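Local coordinates for protein BIFUNCTIONAL PROTEIN Proline utilization A (PutA) (Corynebacterium freiburgense, PDB 5UX5) that catalyses the two-step oxidation of proline to glutamate, pairing an FAD-dependent proline dehydrogenase with an NAD-dependent aldehyde dehydrogenase that oxidises glutamate semialdehyde, at residues T466-D471 with V882-F887; A310-W315 with T960-E965; G869-N874 with Q1059-T1064. One frame throughout, in Å; residues are numbered along the deposited sequence.

Interaction 1. Residues T466-D471 with V882-F887; sequences TFNASD and VQRQPF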
# COMPACT_ATOMS: atom_id res chain seq x y z
N THR A 466 -0.34 -9.95 14.34
CA THR A 466 -1.40 -9.31 13.58
C THR A 466 -2.19 -10.42 12.90
O THR A 466 -1.70 -11.53 12.75
CB THR A 466 -0.85 -8.38 12.48
OG1 THR A 466 -0.01 -9.15 11.61
CG2 THR A 466 -0.03 -7.27 13.06
N PHE A 467 -3.41 -10.11 12.48
CA PHE A 467 -4.13 -11.11 11.69
C PHE A 467 -3.57 -11.23 10.27
O PHE A 467 -3.26 -12.34 9.80
CB PHE A 467 -5.61 -10.82 11.61
CG PHE A 467 -6.30 -11.72 10.65
CD1 PHE A 467 -6.61 -13.02 11.03
CD2 PHE A 467 -6.53 -11.33 9.35
CE1 PHE A 467 -7.19 -13.89 10.15
CE2 PHE A 467 -7.12 -12.19 8.45
CZ PHE A 467 -7.45 -13.47 8.85
N ASN A 468 -3.50 -10.12 9.53
CA ASN A 468 -2.90 -10.15 8.19
C ASN A 468 -1.42 -10.45 8.27
O ASN A 468 -0.71 -9.91 9.12
CB ASN A 468 -3.13 -8.84 7.47
CG ASN A 468 -4.57 -8.60 7.17
OD1 ASN A 468 -5.27 -7.89 7.90
ND2 ASN A 468 -5.05 -9.26 6.11
N ALA A 469 -0.95 -11.36 7.41
CA ALA A 469 0.48 -11.66 7.32
C ALA A 469 1.27 -10.42 6.91
O ALA A 469 0.87 -9.68 6.01
CB ALA A 469 0.70 -12.78 6.31
N SER A 470 2.42 -10.19 7.57
CA SER A 470 3.17 -8.96 7.29
C SER A 470 4.14 -9.16 6.14
O SER A 470 4.76 -10.22 5.99
CB SER A 470 3.93 -8.45 8.51
OG SER A 470 4.78 -9.44 9.05
N ASP A 471 4.29 -8.12 5.32
CA ASP A 471 5.17 -8.15 4.16
C ASP A 471 6.64 -8.15 4.57
O ASP A 471 7.01 -7.81 5.70
CB ASP A 471 4.94 -6.93 3.27
CG ASP A 471 3.60 -6.94 2.63
OD1 ASP A 471 2.98 -8.01 2.63
OD2 ASP A 471 3.17 -5.90 2.09
N VAL A 882 -6.74 -8.66 2.28
CA VAL A 882 -7.75 -9.57 2.79
C VAL A 882 -8.40 -8.99 4.03
O VAL A 882 -7.72 -8.46 4.91
CB VAL A 882 -7.16 -10.95 3.10
CG1 VAL A 882 -8.16 -11.77 3.88
CG2 VAL A 882 -6.77 -11.66 1.84
N GLN A 883 -9.72 -9.02 4.06
CA GLN A 883 -10.54 -8.56 5.17
C GLN A 883 -10.51 -7.05 5.37
O GLN A 883 -11.53 -6.47 5.77
CB GLN A 883 -10.17 -9.28 6.45
CG GLN A 883 -11.16 -9.01 7.52
CD GLN A 883 -10.66 -9.42 8.87
OE1 GLN A 883 -11.38 -10.07 9.63
NE2 GLN A 883 -9.41 -9.05 9.19
N ARG A 884 -9.37 -6.39 5.12
CA ARG A 884 -9.34 -4.93 5.15
C ARG A 884 -10.17 -4.36 4.01
O ARG A 884 -11.00 -3.47 4.22
CB ARG A 884 -7.91 -4.41 5.04
CG ARG A 884 -7.08 -4.44 6.29
CD ARG A 884 -5.85 -3.59 6.08
NE ARG A 884 -4.74 -3.95 6.95
CZ ARG A 884 -3.51 -3.47 6.81
NH1 ARG A 884 -3.25 -2.62 5.83
NH2 ARG A 884 -2.54 -3.83 7.62
N GLN A 885 -9.89 -4.80 2.79
CA GLN A 885 -10.62 -4.40 1.58
C GLN A 885 -10.99 -5.69 0.86
O GLN A 885 -10.24 -6.17 -0.00
CB GLN A 885 -9.79 -3.48 0.68
CG GLN A 885 -9.28 -2.23 1.39
CD GLN A 885 -7.87 -2.41 1.90
OE1 GLN A 885 -7.13 -3.28 1.41
NE2 GLN A 885 -7.49 -1.63 2.93
N PRO A 886 -12.10 -6.32 1.25
CA PRO A 886 -12.62 -7.44 0.46
C PRO A 886 -12.80 -7.01 -0.98
O PRO A 886 -13.25 -5.90 -1.27
CB PRO A 886 -13.96 -7.74 1.14
CG PRO A 886 -13.79 -7.19 2.53
CD PRO A 886 -12.93 -6.02 2.43
N PHE A 887 -12.44 -7.88 -1.91
CA PHE A 887 -12.26 -7.46 -3.29
C PHE A 887 -13.31 -8.10 -4.21
O PHE A 887 -13.56 -9.32 -4.14
CB PHE A 887 -10.84 -7.81 -3.76
CG PHE A 887 -10.48 -7.20 -5.09
CD1 PHE A 887 -10.08 -5.89 -5.17
CD2 PHE A 887 -10.56 -7.95 -6.26
CE1 PHE A 887 -9.75 -5.31 -6.39
CE2 PHE A 887 -10.24 -7.40 -7.48
CZ PHE A 887 -9.83 -6.07 -7.55

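Interaction 2. Residues A310-W315 with T960-E965; sequences AELHGW and TGLRCE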
# COMPACT_ATOMS: atom_id res chain seq x y z
N ALA A 310 4.18 1.65 9.91
CA ALA A 310 4.14 0.41 10.67
C ALA A 310 2.73 -0.18 10.72
O ALA A 310 2.54 -1.36 10.39
CB ALA A 310 4.67 0.65 12.09
N GLU A 311 1.74 0.62 11.11
CA GLU A 311 0.40 0.04 11.29
C GLU A 311 -0.14 -0.52 9.96
O GLU A 311 -0.77 -1.58 9.95
CB GLU A 311 -0.57 1.08 11.88
CG GLU A 311 -1.99 0.49 12.11
CD GLU A 311 -2.97 1.51 12.64
OE1 GLU A 311 -3.83 1.14 13.47
OE2 GLU A 311 -2.89 2.69 12.22
N LEU A 312 0.17 0.13 8.83
CA LEU A 312 -0.28 -0.37 7.54
C LEU A 312 0.30 -1.74 7.22
O LEU A 312 -0.39 -2.58 6.61
CB LEU A 312 0.09 0.61 6.42
CG LEU A 312 -0.75 1.89 6.31
CD1 LEU A 312 -0.25 2.82 5.23
CD2 LEU A 312 -2.27 1.59 6.13
N HIS A 313 1.57 -1.97 7.54
CA HIS A 313 2.27 -3.19 7.15
C HIS A 313 2.27 -4.27 8.21
O HIS A 313 2.80 -5.35 7.95
CB HIS A 313 3.73 -2.88 6.80
CG HIS A 313 3.89 -2.14 5.52
ND1 HIS A 313 3.69 -0.78 5.42
CD2 HIS A 313 4.23 -2.58 4.29
CE1 HIS A 313 3.88 -0.41 4.17
NE2 HIS A 313 4.23 -1.48 3.46
N GLY A 314 1.78 -3.98 9.40
CA GLY A 314 1.89 -4.92 10.48
C GLY A 314 3.27 -5.01 11.06
O GLY A 314 3.71 -6.10 11.44
N TRP A 315 3.97 -3.89 11.15
CA TRP A 315 5.32 -3.83 11.68
C TRP A 315 5.31 -3.00 12.94
O TRP A 315 4.39 -2.21 13.16
CB TRP A 315 6.28 -3.19 10.69
CG TRP A 315 6.48 -3.91 9.41
CD1 TRP A 315 6.39 -5.25 9.20
CD2 TRP A 315 6.85 -3.32 8.15
NE1 TRP A 315 6.68 -5.53 7.88
CE2 TRP A 315 6.96 -4.36 7.23
CE3 TRP A 315 7.10 -2.01 7.72
CZ2 TRP A 315 7.29 -4.13 5.89
CZ3 TRP A 315 7.41 -1.79 6.40
CH2 TRP A 315 7.50 -2.84 5.50
N THR A 960 -11.01 -4.35 10.75
CA THR A 960 -9.61 -4.38 11.13
C THR A 960 -9.26 -3.28 12.12
O THR A 960 -8.31 -3.45 12.90
CB THR A 960 -8.67 -4.32 9.90
OG1 THR A 960 -9.15 -3.36 8.97
CG2 THR A 960 -8.57 -5.71 9.18
N GLY A 961 -9.98 -2.17 12.10
CA GLY A 961 -9.88 -1.18 13.15
C GLY A 961 -8.59 -0.41 13.24
O GLY A 961 -8.28 0.09 14.32
N LEU A 962 -7.86 -0.25 12.12
CA LEU A 962 -6.62 0.52 12.10
C LEU A 962 -6.86 1.97 12.48
O LEU A 962 -7.90 2.54 12.16
CB LEU A 962 -6.01 0.52 10.69
CG LEU A 962 -5.73 -0.82 10.03
CD1 LEU A 962 -5.05 -0.62 8.69
CD2 LEU A 962 -4.88 -1.59 10.92
N ARG A 963 -5.87 2.60 13.14
CA ARG A 963 -5.98 4.03 13.42
C ARG A 963 -5.90 4.86 12.13
O ARG A 963 -6.77 5.71 11.88
CB ARG A 963 -4.91 4.46 14.42
CG ARG A 963 -5.35 4.43 15.90
CD ARG A 963 -4.18 4.25 16.92
NE ARG A 963 -3.64 2.88 16.88
CZ ARG A 963 -2.42 2.54 16.45
NH1 ARG A 963 -2.04 1.26 16.46
NH2 ARG A 963 -1.57 3.48 16.00
N CYS A 964 -4.92 4.60 11.27
CA CYS A 964 -4.62 5.53 10.19
C CYS A 964 -5.51 5.34 8.95
O CYS A 964 -5.46 6.17 8.04
CB CYS A 964 -3.17 5.38 9.76
SG CYS A 964 -2.87 3.75 9.05
N GLU A 965 -6.29 4.28 8.89
CA GLU A 965 -7.06 3.99 7.69
C GLU A 965 -8.39 3.36 8.09
O GLU A 965 -8.42 2.29 8.70
CB GLU A 965 -6.27 3.08 6.77
CG GLU A 965 -6.93 2.76 5.48
CD GLU A 965 -6.02 1.96 4.58
OE1 GLU A 965 -5.93 0.72 4.75
OE2 GLU A 965 -5.36 2.60 3.72

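Interaction 3. Residues G869-N874 with Q1059-T1064; sequences GNAYIN and QAVSTT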
# COMPACT_ATOMS: atom_id res chain seq x y z
N GLY A 869 -17.18 -1.60 -6.71
CA GLY A 869 -17.21 -2.49 -5.58
C GLY A 869 -16.19 -2.08 -4.54
O GLY A 869 -16.47 -2.16 -3.33
N ASN A 870 -15.02 -1.61 -4.98
CA ASN A 870 -13.93 -1.18 -4.10
C ASN A 870 -13.68 0.32 -4.31
O ASN A 870 -13.12 0.73 -5.34
CB ASN A 870 -12.66 -2.00 -4.36
CG ASN A 870 -12.68 -3.38 -3.67
OD1 ASN A 870 -13.34 -4.30 -4.13
ND2 ASN A 870 -11.93 -3.51 -2.59
N ALA A 871 -14.12 1.12 -3.35
CA ALA A 871 -13.89 2.56 -3.30
C ALA A 871 -12.74 2.91 -2.34
O ALA A 871 -12.57 2.29 -1.29
CB ALA A 871 -15.16 3.28 -2.89
N TYR A 872 -11.92 3.88 -2.73
CA TYR A 872 -10.78 4.34 -1.94
C TYR A 872 -10.80 5.85 -1.90
O TYR A 872 -11.18 6.50 -2.87
CB TYR A 872 -9.43 3.86 -2.51
CG TYR A 872 -9.29 2.36 -2.61
CD1 TYR A 872 -9.77 1.71 -3.72
CD2 TYR A 872 -8.68 1.60 -1.61
CE1 TYR A 872 -9.66 0.35 -3.84
CE2 TYR A 872 -8.56 0.22 -1.74
CZ TYR A 872 -9.07 -0.39 -2.87
OH TYR A 872 -9.00 -1.75 -3.10
N ILE A 873 -10.39 6.42 -0.78
CA ILE A 873 -10.44 7.85 -0.61
C ILE A 873 -9.06 8.33 -0.20
O ILE A 873 -8.52 7.89 0.82
CB ILE A 873 -11.53 8.24 0.40
CG1 ILE A 873 -12.89 7.96 -0.27
CG2 ILE A 873 -11.42 9.69 0.81
CD1 ILE A 873 -14.00 7.60 0.65
N ASN A 874 -8.46 9.18 -1.03
CA ASN A 874 -7.13 9.74 -0.76
C ASN A 874 -6.08 8.64 -0.53
O ASN A 874 -5.26 8.73 0.37
CB ASN A 874 -7.18 10.72 0.41
CG ASN A 874 -8.05 11.92 0.12
OD1 ASN A 874 -8.07 12.41 -1.01
ND2 ASN A 874 -8.74 12.41 1.13
N GLN A 1059 -19.76 -3.91 -0.75
CA GLN A 1059 -18.84 -2.82 -1.07
C GLN A 1059 -17.86 -2.54 0.06
O GLN A 1059 -18.24 -2.43 1.22
CB GLN A 1059 -19.60 -1.52 -1.38
CG GLN A 1059 -18.72 -0.32 -1.66
CD GLN A 1059 -19.50 0.94 -1.90
OE1 GLN A 1059 -20.20 1.42 -1.00
NE2 GLN A 1059 -19.37 1.52 -3.09
N ALA A 1060 -16.59 -2.34 -0.31
CA ALA A 1060 -15.53 -1.93 0.62
C ALA A 1060 -15.17 -0.47 0.37
O ALA A 1060 -14.89 -0.09 -0.77
CB ALA A 1060 -14.29 -2.79 0.45
N VAL A 1061 -15.18 0.35 1.43
CA VAL A 1061 -14.81 1.76 1.34
C VAL A 1061 -13.61 1.99 2.25
O VAL A 1061 -13.73 1.94 3.48
CB VAL A 1061 -15.95 2.70 1.72
CG1 VAL A 1061 -15.57 4.13 1.36
CG2 VAL A 1061 -17.24 2.29 1.03
N SER A 1062 -12.46 2.30 1.65
CA SER A 1062 -11.20 2.48 2.35
C SER A 1062 -10.79 3.94 2.26
O SER A 1062 -10.64 4.46 1.15
CB SER A 1062 -10.12 1.58 1.75
OG SER A 1062 -8.90 1.80 2.41
N THR A 1063 -10.65 4.60 3.42
CA THR A 1063 -10.37 6.04 3.52
C THR A 1063 -9.16 6.31 4.41
O THR A 1063 -9.13 5.90 5.59
CB THR A 1063 -11.56 6.81 4.11
OG1 THR A 1063 -12.74 6.56 3.35
CG2 THR A 1063 -11.25 8.30 4.16
N THR A 1064 -8.18 7.03 3.87
CA THR A 1064 -7.08 7.51 4.69
C THR A 1064 -7.63 8.40 5.78
O THR A 1064 -8.52 9.22 5.53
CB THR A 1064 -6.05 8.24 3.81
OG1 THR A 1064 -5.61 7.33 2.80
CG2 THR A 1064 -4.80 8.67 4.60

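Interaction 1. Residues T466-D471 with V882-F887
Two irregular loops meet here: residues 466-471, in the connection from the proline dehydrogenase barrel to the aldehyde dehydrogenase module, and residues 882-887, a loop of the aldehyde dehydrogenase family region between strands 870-873 and 890-891. One hydrogen bond spans them. Asn468, with CG anti to its own carbonyl carbon, sends ND2 to Val882 O at 3.0 Å, N-H...O angle 158°. The acceptor lies near the amide plane of Asn468, but ND2 stands above the Val882 carbonyl plane. A primary amide suits this place because it has a second N-H: ND2 also bonds Asp562 OD2, and the other oxygen of that carboxylate, OD1, accepts Ala469 N. Within the first loop, Thr466 OG1 donates to Asn468 O at 2.7 Å, in the carbonyl plane.

The other contacts across the loops are looser. Phe467, CG anti to the backbone N, crosses Gln883 obliquely, with Phe467 CD2 3.7 Å from Gln883 NE2 and the ring and amide planes 46° apart, while Arg569 supplies both a cation-pi partner for the ring and a donor to Gln883 OE1. The extended chain of Arg884, whose NH2 hydrogen-bonds Leu312 O, passes Asn468, and its NE comes to 4.1 Å from Asn468 OD1.

Interaction 2. Residues A310-W315 with T960-E965
Glu311 reaches out from the last turn of helix 303-313 and grips two successive backbone amides of the loop 960-965. Arg963 N donates to Glu311 OE1 at 2.5 Å, and Cys964 N donates to Glu311 OE2 at 2.9 Å. Both N-H groups meet the carboxylate from above its plane, and neither bond is badly bent, with N-H...O angles of 163° and 151°. Glutamate fits because its chain is fully extended, CG anti to the backbone N (chi1 -179°) and CD anti in turn, which carries two acceptors from the helix to the loop. The same carboxylate faces a charge: the Arg963 chain bends at chi3 so that its guanidinium lays one face over Glu311 OE1, with NH1 at 3.5 Å from that oxygen. No N-H points at it, so this salt bridge acts through charge alone and would be expected to favour the ionised acid.

The helix belongs to the proline dehydrogenase barrel, a TIM-barrel family, whereas the loop leads into strand 965-980 of the C-terminal region; the contact joins the barrel to that region. Gly314, with positive phi, ends the helix just beyond.

Around the polar centre, Leu962 slides past Glu311 in the opposite direction, its CD2 lying 3.8 Å from Glu311 CG. Leu312 supplies the apolar side, and its CD2 touches Cys964 SG at 3.7 Å, a small sulfur side chain that can sit close to the helix. The Leu312 side chain crosses that of Glu965 at about a right angle, Leu312 CD2 coming to 4.0 Å from Glu965 OE1, in a carboxylate held by Asn967 and Arg875.

Interaction 3. Residues G869-N874 with Q1059-T1064
Ile873 and Thr1063 lie side by side and point the same way, the natural posture of paired residues on parallel strands. Ile873 CG2 meets Thr1063 CG2 at 3.6 Å, while Ile873 CG1 and Thr1063 OG1, each anti to its own carbonyl carbon, run alongside, and Ile873 CD1 lies 3.2 Å from Thr1063 OG1. The isoleucine also crosses Val1061 obliquely, its CD1 lying 3.9 Å from Val1061 CG1, and Ala871 fills the same face. Beta-branched residues and a small alanine suit this surface, which in the 869-874 strand packs against helix 856-865, with Trp862 touching both Ala871 and Ile873.

The backbones form a regular parallel pair, their axes 12° apart. Strand 1056-1064 of the C-terminal region pairs with strand 870-873 of the aldehyde dehydrogenase module; 870-873 has 845-852 on its other side, and 1056-1064 also pairs, antiparallel, with 965-980. Ala871 and Ile873 use both N-H and C=O toward Ala1060, Ser1062 and Thr1064, including Ser1062 N to Ala871 O at 2.9 Å and Ile873 N to Ser1062 O at 2.8 Å. Tyr872 CA also approaches Ser1062 O in a CA-H...O contact.

On the opposite face, Tyr872 sets CD2 3.7 Å from Ser1062 CB, and the small serine sits beside the ring while its OG, anti to the backbone N, bonds Asn967. Ala1060 CB lies near Asn870 ND2, an amide that itself serves Pro886 O. Beyond the last bridge, where Asn874 leaves the strand with positive phi, Thr1064 OG1 donates across to Asn874 O at 2.8 Å, from well above the carbonyl plane.

Overall arrangement
From the N terminus, the chain passes first through 310-315 of the proline dehydrogenase barrel, then 466-471 in the connecting region, 869-874 and 882-887 of the aldehyde dehydrogenase module, and finally 960-965 and 1059-1064 of the C-terminal region. Interaction 1 closes a loop of 410 residues that is nested inside the 644-residue loop closed by interaction 2. Interaction 3 closes a shorter loop of 184 residues and crosses both of the others. Interactions 1 and 2 are joined by a probable hydrogen bond from Trp315 NE1 to Asp471 O; Gln885 NE2 packs on Ser1062 OG between interactions 1 and 3, and Glu965 packs against Ser1062 between interactions 2 and 3. Barrel, connecting region, dehydrogenase module and C-terminal strand are thereby tied together.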